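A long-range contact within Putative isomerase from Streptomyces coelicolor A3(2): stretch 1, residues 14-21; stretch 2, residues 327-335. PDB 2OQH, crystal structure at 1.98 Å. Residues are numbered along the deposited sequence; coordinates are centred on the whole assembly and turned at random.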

# COMPACT_ATOMS: atom_id res chain seq x y z
N ASN A 14 1.33 -7.46 -17.58
CA ASN A 14 2.52 -6.62 -17.47
C ASN A 14 2.12 -5.25 -17.97
O ASN A 14 1.66 -5.11 -19.10
CB ASN A 14 3.65 -7.13 -18.37
CG ASN A 14 4.31 -8.40 -17.87
OD1 ASN A 14 3.95 -8.93 -16.82
ND2 ASN A 14 5.29 -8.90 -18.63
N LEU A 15 2.26 -4.22 -17.14
CA LEU A 15 1.92 -2.88 -17.58
C LEU A 15 3.15 -2.00 -17.46
O LEU A 15 3.97 -2.18 -16.56
CB LEU A 15 0.77 -2.28 -16.76
CG LEU A 15 -0.61 -2.81 -17.13
CD1 LEU A 15 -0.77 -4.23 -16.62
CD2 LEU A 15 -1.69 -1.93 -16.53
N PRO A 16 3.30 -1.04 -18.39
CA PRO A 16 4.44 -0.13 -18.39
C PRO A 16 4.36 0.88 -17.25
O PRO A 16 3.28 1.19 -16.75
CB PRO A 16 4.33 0.54 -19.76
CG PRO A 16 2.85 0.67 -19.92
CD PRO A 16 2.36 -0.70 -19.48
N LEU A 17 5.53 1.37 -16.84
CA LEU A 17 5.61 2.37 -15.79
C LEU A 17 6.47 3.51 -16.29
O LEU A 17 7.44 3.30 -17.01
CB LEU A 17 6.22 1.78 -14.53
CG LEU A 17 5.41 0.70 -13.82
CD1 LEU A 17 6.27 0.08 -12.72
CD2 LEU A 17 4.13 1.30 -13.25
N VAL A 18 6.11 4.73 -15.90
CA VAL A 18 6.85 5.91 -16.31
C VAL A 18 6.94 6.91 -15.16
O VAL A 18 5.95 7.17 -14.47
CB VAL A 18 6.17 6.62 -17.50
CG1 VAL A 18 6.90 7.92 -17.83
CG2 VAL A 18 6.17 5.70 -18.71
N ASN A 19 8.13 7.45 -14.97
CA ASN A 19 8.36 8.44 -13.92
C ASN A 19 8.20 9.83 -14.52
O ASN A 19 9.04 10.27 -15.30
CB ASN A 19 9.75 8.28 -13.33
CG ASN A 19 10.08 9.36 -12.32
OD1 ASN A 19 9.22 9.79 -11.53
ND2 ASN A 19 11.33 9.81 -12.31
N PRO A 20 7.12 10.53 -14.16
CA PRO A 20 6.86 11.88 -14.69
C PRO A 20 7.90 12.92 -14.26
O PRO A 20 7.87 14.06 -14.71
CB PRO A 20 5.46 12.19 -14.17
CG PRO A 20 5.42 11.47 -12.86
CD PRO A 20 6.07 10.14 -13.21
N PHE A 21 8.83 12.52 -13.40
CA PHE A 21 9.85 13.44 -12.92
C PHE A 21 11.25 13.08 -13.39
O PHE A 21 11.47 12.00 -13.94
CB PHE A 21 9.81 13.48 -11.40
CG PHE A 21 8.44 13.71 -10.85
CD1 PHE A 21 7.86 14.98 -10.91
CD2 PHE A 21 7.71 12.67 -10.30
CE1 PHE A 21 6.57 15.20 -10.44
CE2 PHE A 21 6.42 12.87 -9.82
CZ PHE A 21 5.85 14.14 -9.89
N TYR A 327 1.19 5.16 -7.61
CA TYR A 327 0.21 5.35 -8.67
C TYR A 327 0.58 6.47 -9.64
O TYR A 327 0.11 6.47 -10.78
CB TYR A 327 -1.18 5.63 -8.09
CG TYR A 327 -2.27 5.71 -9.15
CD1 TYR A 327 -2.63 4.59 -9.89
CD2 TYR A 327 -2.89 6.92 -9.45
CE1 TYR A 327 -3.59 4.66 -10.91
CE2 TYR A 327 -3.86 7.01 -10.47
CZ TYR A 327 -4.20 5.87 -11.19
OH TYR A 327 -5.14 5.94 -12.21
N TYR A 328 1.41 7.41 -9.21
CA TYR A 328 1.78 8.50 -10.11
C TYR A 328 2.74 8.03 -11.19
O TYR A 328 3.10 8.79 -12.09
CB TYR A 328 2.36 9.69 -9.35
CG TYR A 328 3.61 9.42 -8.53
CD1 TYR A 328 4.86 9.27 -9.14
CD2 TYR A 328 3.55 9.34 -7.15
CE1 TYR A 328 6.02 9.05 -8.38
CE2 TYR A 328 4.69 9.12 -6.37
CZ TYR A 328 5.92 8.98 -6.99
OH TYR A 328 7.04 8.78 -6.20
N LEU A 329 3.15 6.76 -11.11
CA LEU A 329 4.06 6.17 -12.09
C LEU A 329 3.30 5.38 -13.14
O LEU A 329 3.90 4.73 -14.01
CB LEU A 329 5.03 5.21 -11.40
CG LEU A 329 6.00 5.77 -10.38
CD1 LEU A 329 6.79 4.62 -9.76
CD2 LEU A 329 6.92 6.77 -11.04
N HIS A 330 1.98 5.41 -13.07
CA HIS A 330 1.16 4.65 -14.00
C HIS A 330 1.08 5.28 -15.38
O HIS A 330 1.07 6.50 -15.54
CB HIS A 330 -0.26 4.47 -13.45
CG HIS A 330 -1.21 5.55 -13.85
ND1 HIS A 330 -1.87 5.55 -15.06
CD2 HIS A 330 -1.60 6.69 -13.22
CE1 HIS A 330 -2.63 6.62 -15.16
NE2 HIS A 330 -2.49 7.33 -14.05
N ALA A 331 1.06 4.40 -16.39
CA ALA A 331 0.92 4.82 -17.77
C ALA A 331 -0.43 4.22 -18.16
O ALA A 331 -1.46 4.57 -17.57
CB ALA A 331 2.04 4.23 -18.62
N ASP A 332 -0.43 3.29 -19.11
CA ASP A 332 -1.67 2.66 -19.55
C ASP A 332 -2.13 1.65 -18.49
O ASP A 332 -1.31 1.00 -17.84
CB ASP A 332 -1.44 1.98 -20.91
CG ASP A 332 -2.74 1.68 -21.63
OD1 ASP A 332 -3.72 2.44 -21.44
OD2 ASP A 332 -2.78 0.69 -22.40
N ASP A 333 -3.45 1.53 -18.32
CA ASP A 333 -4.02 0.62 -17.33
C ASP A 333 -5.25 -0.03 -17.93
O ASP A 333 -5.75 0.42 -18.97
CB ASP A 333 -4.42 1.41 -16.07
CG ASP A 333 -4.43 0.55 -14.81
OD1 ASP A 333 -4.60 -0.69 -14.92
OD2 ASP A 333 -4.28 1.13 -13.71
N ILE A 334 -5.77 -1.08 -17.30
CA ILE A 334 -6.95 -1.73 -17.84
C ILE A 334 -8.24 -1.06 -17.40
O ILE A 334 -9.32 -1.57 -17.64
CB ILE A 334 -6.98 -3.23 -17.49
CG1 ILE A 334 -6.96 -3.44 -15.98
CG2 ILE A 334 -5.78 -3.92 -18.11
CD1 ILE A 334 -6.95 -4.90 -15.60
N ILE A 335 -8.12 0.10 -16.76
CA ILE A 335 -9.30 0.85 -16.36
C ILE A 335 -9.05 2.31 -16.66
O ILE A 335 -7.95 2.69 -17.07
CB ILE A 335 -9.64 0.70 -14.85
CG1 ILE A 335 -8.68 1.53 -14.00
CG2 ILE A 335 -9.55 -0.76 -14.44
CD1 ILE A 335 -9.12 1.70 -12.55
O HOH W 1 0.84 1.50 -16.08

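Y327 opens a 3-10 segment with its CA-to-CB bond pointing away from stretch 1; Y327 O accepts a bond from H330 N (3.1 Å). Y328 offers an aromatic surface: the edge of F21 approaches the face of its ring, offset, with centroids 5.9 Å apart and planes at 71°, while P20 CD lies 4.3 Å from Y328 CD1, near the plane of that ring.

L329 makes the one direct hydrogen bond of the contact: V18 N donates to L329 O at 2.9 Å and 169°, nearly straight. The same carbonyl receives a CA-H...O contact from L17 CA (3.4 Å), and L329 CA returns one to V18 O (3.2 Å). Its aliphatic side chain reaches N19 and P20, with L329 CD2 3.6 Å from N19 CA.

The CA-to-CB bond of H330 points away, and H330 ND1 donates to A331 O (2.7 Å). A331 points toward stretch 1, where its small methyl touches two apolar neighbours: A331 CB lies 3.9 Å from P16 CG and 4.4 Å from V18 CG2. A water O accepts from A331 N (2.9 Å) and donates to P16 O (2.5 Å) and D332 O (2.8 Å), serving polar backbone atoms that do not meet directly.

L15 CD2 lies against backbone at D332 O (3.2 Å) and D333 CA (3.5 Å), and near D333 OD1 (3.5 Å). The acids find partners apart from L15: D333 OD1 accepts from I334 N (2.7 Å), and their other carboxylate oxygens bond elsewhere in the structure.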